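Local coordinates for Pdx2 protein (Plasmodium falciparum, PDB 2ABW), which hydrolyses glutamine to glutamate and ammonia, which is channelled to the Pdx1 active site for pyridoxal 5'-phosphate (vitamin B6) synthesis, at residues A[35-47]-A[65-77]. Residues are numbered along the deposited sequence; the frame is centred on the assembly and turned at random.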
ATOM      1  N   VAL A  35       7.463   9.073   8.079  1.00 16.97           N
ATOM      2  CA  VAL A  35       8.399   8.041   8.555  1.00 15.50           C
ATOM      3  C   VAL A  35       9.652   8.055   7.674  1.00 15.72           C
ATOM      4  O   VAL A  35       9.600   7.879   6.471  1.00 16.14           O
ATOM      5  CB  VAL A  35       7.779   6.662   8.529  1.00 16.66           C
ATOM      6  CG1 VAL A  35       8.792   5.553   8.750  1.00 15.40           C
ATOM      7  CG2 VAL A  35       6.554   6.665   9.506  1.00 15.48           C
ATOM      8  N   ARG A  36      10.763   8.358   8.295  1.00 17.09           N
ATOM      9  CA  ARG A  36      12.033   8.507   7.602  1.00 18.49           C
ATOM     10  C   ARG A  36      13.085   7.589   8.201  1.00 19.35           C
ATOM     11  O   ARG A  36      14.169   7.476   7.669  1.00 19.47           O
ATOM     12  CB  ARG A  36      12.472   9.952   7.824  1.00 18.26           C
ATOM     13  CG  ARG A  36      11.532  11.010   7.375  1.00 25.34           C
ATOM     14  CD  ARG A  36      11.822  12.273   8.195  1.00 29.49           C
ATOM     15  NE  ARG A  36      11.229  12.128   9.554  1.00 33.68           N
ATOM     16  CZ  ARG A  36      11.730  12.620  10.674  1.00 36.08           C
ATOM     17  NH1 ARG A  36      12.888  13.272  10.677  1.00 42.41           N
ATOM     18  NH2 ARG A  36      11.088  12.469  11.821  1.00 37.48           N
ATOM     19  N   ASN A  37      12.773   6.954   9.341  1.00 17.64           N
ATOM     20  CA  ASN A  37      13.765   6.172  10.054  1.00 17.93           C
ATOM     21  C   ASN A  37      13.079   5.240  11.030  1.00 16.11           C
ATOM     22  O   ASN A  37      11.847   5.280  11.174  1.00 15.70           O
ATOM     23  CB  ASN A  37      14.741   7.107  10.746  1.00 17.02           C
ATOM     24  CG  ASN A  37      14.082   8.043  11.683  1.00 19.98           C
ATOM     25  OD1 ASN A  37      13.352   7.648  12.531  1.00 18.54           O
ATOM     26  ND2 ASN A  37      14.402   9.338  11.579  1.00 21.72           N
ATOM     27  N   VAL A  38      13.844   4.402  11.710  1.00 17.66           N
ATOM     28  CA  VAL A  38      13.299   3.395  12.609  1.00 17.25           C
ATOM     29  C   VAL A  38      12.644   4.000  13.866  1.00 17.82           C
ATOM     30  O   VAL A  38      11.696   3.420  14.402  1.00 16.41           O
ATOM     31  CB  VAL A  38      14.339   2.333  12.995  1.00 19.20           C
ATOM     32  CG1 VAL A  38      14.865   1.580  11.789  1.00 19.96           C
ATOM     33  CG2 VAL A  38      15.510   2.953  13.734  1.00 21.06           C
ATOM     34  N   HIS A  39      13.136   5.151  14.320  1.00 17.66           N
ATOM     35  CA  HIS A  39      12.494   5.852  15.470  1.00 17.48           C
ATOM     36  C   HIS A  39      11.032   6.221  15.096  1.00 17.48           C
ATOM     37  O   HIS A  39      10.100   5.927  15.803  1.00 18.11           O
ATOM     38  CB  HIS A  39      13.270   7.099  15.797  1.00 18.93           C
ATOM     39  CG  HIS A  39      12.737   7.811  16.995  1.00 22.49           C
ATOM     40  ND1 HIS A  39      12.169   9.066  16.918  1.00 30.69           N
ATOM     41  CD2 HIS A  39      12.632   7.430  18.295  1.00 28.05           C
ATOM     42  CE1 HIS A  39      11.690   9.405  18.099  1.00 28.80           C
ATOM     43  NE2 HIS A  39      11.992   8.455  18.967  1.00 28.16           N
ATOM     44  N   ASP A  40      10.875   6.841  13.940  1.00 16.57           N
ATOM     45  CA  ASP A  40       9.568   7.231  13.460  1.00 15.78           C
ATOM     46  C   ASP A  40       8.665   5.978  13.340  1.00 15.71           C
ATOM     47  O   ASP A  40       7.491   5.972  13.700  1.00 16.87           O
ATOM     48  CB  ASP A  40       9.580   7.875  12.082  1.00 16.26           C
ATOM     49  CG  ASP A  40      10.349   9.175  11.982  1.00 17.28           C
ATOM     50  OD1 ASP A  40      10.392   9.946  13.019  1.00 21.55           O
ATOM     51  OD2 ASP A  40      10.865   9.479  10.839  1.00 19.05           O
ATOM     52  N   LEU A  41       9.264   4.912  12.768  1.00 15.23           N
ATOM     53  CA  LEU A  41       8.475   3.647  12.510  1.00 14.23           C
ATOM     54  C   LEU A  41       7.980   3.130  13.802  1.00 16.74           C
ATOM     55  O   LEU A  41       6.882   2.623  13.850  1.00 16.92           O
ATOM     56  CB  LEU A  41       9.349   2.640  11.786  1.00 15.45           C
ATOM     57  CG  LEU A  41       8.655   1.321  11.482  1.00 15.77           C
ATOM     58  CD1 LEU A  41       7.471   1.614  10.481  1.00 14.99           C
ATOM     59  CD2 LEU A  41       9.635   0.361  10.903  1.00 16.75           C
ATOM     60  N   GLY A  42       8.810   3.208  14.867  1.00 14.54           N
ATOM     61  CA  GLY A  42       8.398   2.713  16.177  1.00 15.35           C
ATOM     62  C   GLY A  42       7.173   3.377  16.785  1.00 16.47           C
ATOM     63  O   GLY A  42       6.546   2.836  17.739  1.00 19.03           O
ATOM     64  N   LEU A  43       6.866   4.579  16.321  1.00 15.75           N
ATOM     65  CA  LEU A  43       5.729   5.377  16.867  1.00 16.37           C
ATOM     66  C   LEU A  43       4.427   5.048  16.146  1.00 17.54           C
ATOM     67  O   LEU A  43       3.325   5.552  16.497  1.00 19.06           O
ATOM     68  CB  LEU A  43       5.954   6.865  16.708  1.00 19.65           C
ATOM     69  CG  LEU A  43       7.187   7.387  17.405  1.00 22.95           C
ATOM     70  CD1 LEU A  43       7.295   8.885  17.037  1.00 27.30           C
ATOM     71  CD2 LEU A  43       7.181   7.087  18.886  1.00 23.69           C
ATOM     72  N   CYS A  44       4.517   4.234  15.127  1.00 16.60           N
ATOM     73  CA  CYS A  44       3.389   4.019  14.185  1.00 15.91           C
ATOM     74  C   CYS A  44       2.558   2.828  14.644  1.00 16.39           C
ATOM     75  O   CYS A  44       3.106   1.775  14.858  1.00 17.94           O
ATOM     76  CB  CYS A  44       3.842   3.680  12.738  1.00 16.59           C
ATOM     77  SG  CYS A  44       4.546   5.195  12.010  1.00 20.83           S
ATOM     78  N   ASP A  45       1.205   2.959  14.603  1.00 15.43           N
ATOM     79  CA  ASP A  45       0.329   1.838  14.754  1.00 14.86           C
ATOM     80  C   ASP A  45       0.062   1.168  13.372  1.00 16.65           C
ATOM     81  O   ASP A  45      -0.349   0.019  13.302  1.00 17.55           O
ATOM     82  CB  ASP A  45      -0.999   2.379  15.251  1.00 15.82           C
ATOM     83  CG  ASP A  45      -0.914   2.951  16.638  1.00 16.70           C
ATOM     84  OD1 ASP A  45      -0.252   2.318  17.512  1.00 19.41           O
ATOM     85  OD2 ASP A  45      -1.442   4.042  16.948  1.00 18.37           O
ATOM     86  N   GLY A  46       0.202   1.938  12.298  1.00 15.38           N
ATOM     87  CA  GLY A  46       0.129   1.424  10.916  1.00 15.32           C
ATOM     88  C   GLY A  46       0.978   2.259   9.998  1.00 14.80           C
ATOM     89  O   GLY A  46       1.373   3.420  10.380  1.00 15.31           O
ATOM     90  N   LEU A  47       1.280   1.780   8.801  1.00 13.71           N
ATOM     91  CA  LEU A  47       2.225   2.509   7.899  1.00 14.44           C
ATOM     92  C   LEU A  47       1.664   2.427   6.470  1.00 14.08           C
ATOM     93  O   LEU A  47       1.147   1.367   6.053  1.00 14.33           O
ATOM     94  CB  LEU A  47       3.599   1.828   7.948  1.00 14.44           C
ATOM     95  CG  LEU A  47       4.625   2.394   7.029  1.00 15.58           C
ATOM     96  CD1 LEU A  47       5.049   3.738   7.536  1.00 15.19           C
ATOM     97  CD2 LEU A  47       5.837   1.430   6.830  1.00 15.87           C
ATOM     98  N   ASN A  65      23.228  -0.351   6.087  1.00 28.34           N
ATOM     99  CA  ASN A  65      23.228  -1.783   5.986  1.00 28.51           C
ATOM    100  C   ASN A  65      21.796  -2.310   6.149  1.00 25.86           C
ATOM    101  O   ASN A  65      21.563  -3.243   6.875  1.00 26.53           O
ATOM    102  CB  ASN A  65      24.071  -2.393   7.082  1.00 28.47           C
ATOM    103  CG  ASN A  65      24.237  -3.861   6.881  1.00 31.89           C
ATOM    104  OD1 ASN A  65      24.239  -4.343   5.730  1.00 38.69           O
ATOM    105  ND2 ASN A  65      24.303  -4.608   7.988  1.00 34.48           N
ATOM    106  N   ASP A  66      20.873  -1.695   5.449  1.00 23.88           N
ATOM    107  CA  ASP A  66      19.475  -2.136   5.482  1.00 22.71           C
ATOM    108  C   ASP A  66      18.791  -2.028   6.847  1.00 21.93           C
ATOM    109  O   ASP A  66      17.839  -2.787   7.140  1.00 20.15           O
ATOM    110  CB  ASP A  66      19.398  -3.568   4.953  1.00 21.83           C
ATOM    111  CG  ASP A  66      19.002  -3.685   3.495  1.00 24.66           C
ATOM    112  OD1 ASP A  66      18.729  -2.657   2.844  1.00 25.54           O
ATOM    113  OD2 ASP A  66      18.943  -4.842   2.933  1.00 24.02           O
ATOM    114  N   THR A  67      19.114  -1.034   7.640  1.00 20.45           N
ATOM    115  CA  THR A  67      18.542  -0.896   8.976  1.00 20.08           C
ATOM    116  C   THR A  67      17.024  -0.735   8.856  1.00 19.53           C
ATOM    117  O   THR A  67      16.256  -1.422   9.529  1.00 19.45           O
ATOM    118  CB  THR A  67      19.180   0.270   9.782  1.00 21.39           C
ATOM    119  OG1 THR A  67      20.526  -0.125  10.157  1.00 24.07           O
ATOM    120  CG2 THR A  67      18.402   0.581  11.014  1.00 22.47           C
ATOM    121  N   LEU A  68      16.596   0.176   8.008  1.00 18.22           N
ATOM    122  CA  LEU A  68      15.087   0.426   7.908  1.00 17.26           C
ATOM    123  C   LEU A  68      14.420  -0.719   7.208  1.00 16.82           C
ATOM    124  O   LEU A  68      13.302  -1.103   7.584  1.00 15.89           O
ATOM    125  CB  LEU A  68      14.784   1.753   7.201  1.00 17.59           C
ATOM    126  CG  LEU A  68      13.392   2.229   7.145  1.00 17.98           C
ATOM    127  CD1 LEU A  68      12.734   2.342   8.530  1.00 17.18           C
ATOM    128  CD2 LEU A  68      13.279   3.597   6.350  1.00 20.31           C
ATOM    129  N   TYR A  69      15.014  -1.293   6.161  1.00 15.15           N
ATOM    130  CA  TYR A  69      14.465  -2.458   5.469  1.00 15.75           C
ATOM    131  C   TYR A  69      14.173  -3.556   6.516  1.00 15.54           C
ATOM    132  O   TYR A  69      13.085  -4.106   6.616  1.00 16.77           O
ATOM    133  CB  TYR A  69      15.435  -3.001   4.460  1.00 17.28           C
ATOM    134  CG  TYR A  69      14.974  -4.259   3.832  1.00 13.68           C
ATOM    135  CD1 TYR A  69      14.008  -4.295   2.834  1.00 16.11           C
ATOM    136  CD2 TYR A  69      15.454  -5.464   4.271  1.00 16.46           C
ATOM    137  CE1 TYR A  69      13.554  -5.477   2.249  1.00 16.47           C
ATOM    138  CE2 TYR A  69      14.936  -6.675   3.747  1.00 16.44           C
ATOM    139  CZ  TYR A  69      14.055  -6.690   2.722  1.00 16.40           C
ATOM    140  OH  TYR A  69      13.552  -7.882   2.201  1.00 16.76           O
ATOM    141  N   ASN A  70      15.185  -3.870   7.318  1.00 15.65           N
ATOM    142  CA  ASN A  70      15.012  -4.999   8.311  1.00 15.90           C
ATOM    143  C   ASN A  70      13.925  -4.617   9.320  1.00 15.87           C
ATOM    144  O   ASN A  70      13.116  -5.478   9.686  1.00 16.29           O
ATOM    145  CB  ASN A  70      16.269  -5.251   9.005  1.00 15.13           C
ATOM    146  CG  ASN A  70      17.360  -5.828   8.082  1.00 16.59           C
ATOM    147  OD1 ASN A  70      17.035  -6.519   7.186  1.00 22.60           O
ATOM    148  ND2 ASN A  70      18.608  -5.601   8.398  1.00 21.99           N
ATOM    149  N   ALA A  71      13.835  -3.345   9.713  1.00 14.63           N
ATOM    150  CA  ALA A  71      12.788  -2.938  10.653  1.00 16.00           C
ATOM    151  C   ALA A  71      11.399  -3.042  10.020  1.00 15.20           C
ATOM    152  O   ALA A  71      10.413  -3.418  10.676  1.00 15.48           O
ATOM    153  CB  ALA A  71      13.067  -1.515  11.216  1.00 16.14           C
ATOM    154  N   LEU A  72      11.300  -2.684   8.746  1.00 15.51           N
ATOM    155  CA  LEU A  72      10.017  -2.813   7.988  1.00 15.20           C
ATOM    156  C   LEU A  72       9.584  -4.282   7.884  1.00 15.56           C
ATOM    157  O   LEU A  72       8.457  -4.598   8.098  1.00 16.35           O
ATOM    158  CB  LEU A  72      10.121  -2.094   6.642  1.00 15.45           C
ATOM    159  CG  LEU A  72      10.225  -0.590   6.743  1.00 17.01           C
ATOM    160  CD1 LEU A  72      10.609   0.036   5.399  1.00 17.17           C
ATOM    161  CD2 LEU A  72       8.876  -0.025   7.161  1.00 18.30           C
ATOM    162  N   VAL A  73      10.534  -5.159   7.607  1.00 15.14           N
ATOM    163  CA  VAL A  73      10.233  -6.572   7.508  1.00 14.72           C
ATOM    164  C   VAL A  73       9.710  -7.023   8.824  1.00 14.74           C
ATOM    165  O   VAL A  73       8.754  -7.807   8.903  1.00 14.11           O
ATOM    166  CB  VAL A  73      11.464  -7.362   6.979  1.00 15.08           C
ATOM    167  CG1 VAL A  73      11.205  -8.898   7.129  1.00 16.15           C
ATOM    168  CG2 VAL A  73      11.738  -7.007   5.531  1.00 16.38           C
ATOM    169  N   HIS A  74      10.395  -6.661   9.907  1.00 14.47           N
ATOM    170  CA  HIS A  74       9.951  -7.053  11.230  1.00 13.64           C
ATOM    171  C   HIS A  74       8.539  -6.496  11.546  1.00 13.91           C
ATOM    172  O   HIS A  74       7.676  -7.170  12.138  1.00 14.33           O
ATOM    173  CB  HIS A  74      10.998  -6.661  12.259  1.00 15.51           C
ATOM    174  CG  HIS A  74      10.573  -6.835  13.682  1.00 15.26           C
ATOM    175  ND1 HIS A  74      10.101  -5.768  14.414  1.00 16.26           N
ATOM    176  CD2 HIS A  74      10.650  -7.877  14.528  1.00 16.43           C
ATOM    177  CE1 HIS A  74       9.887  -6.162  15.649  1.00 18.34           C
ATOM    178  NE2 HIS A  74      10.088  -7.469  15.703  1.00 15.96           N
ATOM    179  N   PHE A  75       8.317  -5.241  11.207  1.00 14.34           N
ATOM    180  CA  PHE A  75       7.036  -4.546  11.451  1.00 14.10           C
ATOM    181  C   PHE A  75       5.916  -5.306  10.748  1.00 15.09           C
ATOM    182  O   PHE A  75       4.858  -5.556  11.339  1.00 15.44           O
ATOM    183  CB  PHE A  75       7.137  -3.157  10.890  1.00 14.17           C
ATOM    184  CG  PHE A  75       5.900  -2.271  10.961  1.00 15.80           C
ATOM    185  CD1 PHE A  75       4.914  -2.351   9.987  1.00 16.38           C
ATOM    186  CD2 PHE A  75       5.839  -1.299  11.950  1.00 15.86           C
ATOM    187  CE1 PHE A  75       3.811  -1.535  10.013  1.00 17.54           C
ATOM    188  CE2 PHE A  75       4.734  -0.421  11.959  1.00 17.48           C
ATOM    189  CZ  PHE A  75       3.785  -0.568  10.970  1.00 16.41           C
ATOM    190  N   ILE A  76       6.147  -5.713   9.516  1.00 14.72           N
ATOM    191  CA  ILE A  76       5.162  -6.396   8.729  1.00 14.22           C
ATOM    192  C   ILE A  76       4.886  -7.789   9.191  1.00 13.99           C
ATOM    193  O   ILE A  76       3.744  -8.251   9.232  1.00 17.97           O
ATOM    194  CB  ILE A  76       5.591  -6.398   7.232  1.00 14.72           C
ATOM    195  CG1 ILE A  76       5.652  -5.004   6.651  1.00 14.26           C
ATOM    196  CG2 ILE A  76       4.634  -7.233   6.330  1.00 17.20           C
ATOM    197  CD1 ILE A  76       6.503  -4.900   5.421  1.00 16.25           C
ATOM    198  N   HIS A  77       5.929  -8.575   9.436  1.00 13.43           N
ATOM    199  CA  HIS A  77       5.857 -10.005   9.535  1.00 14.22           C
ATOM    200  C   HIS A  77       5.988 -10.594  10.921  1.00 14.98           C
ATOM    201  O   HIS A  77       5.482 -11.662  11.158  1.00 15.20           O
ATOM    202  CB  HIS A  77       6.988 -10.622   8.719  1.00 14.15           C
ATOM    203  CG  HIS A  77       6.860 -10.351   7.256  1.00 16.08           C
ATOM    204  ND1 HIS A  77       5.855 -10.909   6.475  1.00 14.99           N
ATOM    205  CD2 HIS A  77       7.552  -9.510   6.468  1.00 15.37           C
ATOM    206  CE1 HIS A  77       6.022 -10.475   5.226  1.00 16.45           C
ATOM    207  NE2 HIS A  77       7.001  -9.596   5.191  1.00 15.49           N
TER
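Leu-41 is the knob of this contact and sits in a hole formed by Leu-68, Ala-71, Leu-72 and Phe-75. With CG anti to the backbone N (chi1 180°), the side chain extends toward helix 65-77, and each methyl has its own partners. Leu-41 CD1 rests over one face of the Phe-75 ring in a CH-pi contact, 4.0 Å from the centroid. Leu-41 CD2 lies 3.8 Å from Leu-72 CD2 and also touches Ala-71 CB.

The far end of the Phe-75 ring reaches the start of strand 46-49. Cys-44 O and Gly-46 C lie at the edge of the ring, and Leu-47 CB approaches Phe-75 CZ obliquely, at 3.9 Å. Cys-44 O is also hydrogen-bonded to Lys-81 NZ. Leu-47 CD2 meets Leu-72 CD2 at 3.4 Å, closer than usual for two carbons, and the two side chains cross at about a right angle.

Near the start of helix 38-42, Val-38 CG1 packs 3.6 Å from Ala-71 CB and also touches Thr-67 CG2. Leu-68 CD1 packs against the backbone ahead of the helix, 3.8 Å from Asn-37 C.

Asn-37 N-caps the short helix: its OD1 accepts a nearly straight bond from Asp-40 N. Asp-40 is gripped by Arg-36 in turn. Asp-40 OD2 takes the Arg-36 backbone N-H through its anti lone pair, and Asp-40 OD1 forms a salt bridge with Arg-36 NH2 at 2.9 Å.

The axes of helix 38-42 and of residues 65-77 run nearly parallel (16°). This is apolar packing away from the glutamine site. It joins helix 63-77, which precedes strand 83-86, to the short helix that follows strand 30-35 and leads to strand 46-49, on the far side of strand 4-9 in the parallel part of the sheet, within the alpha/beta fold of class I glutamine amidotransferases.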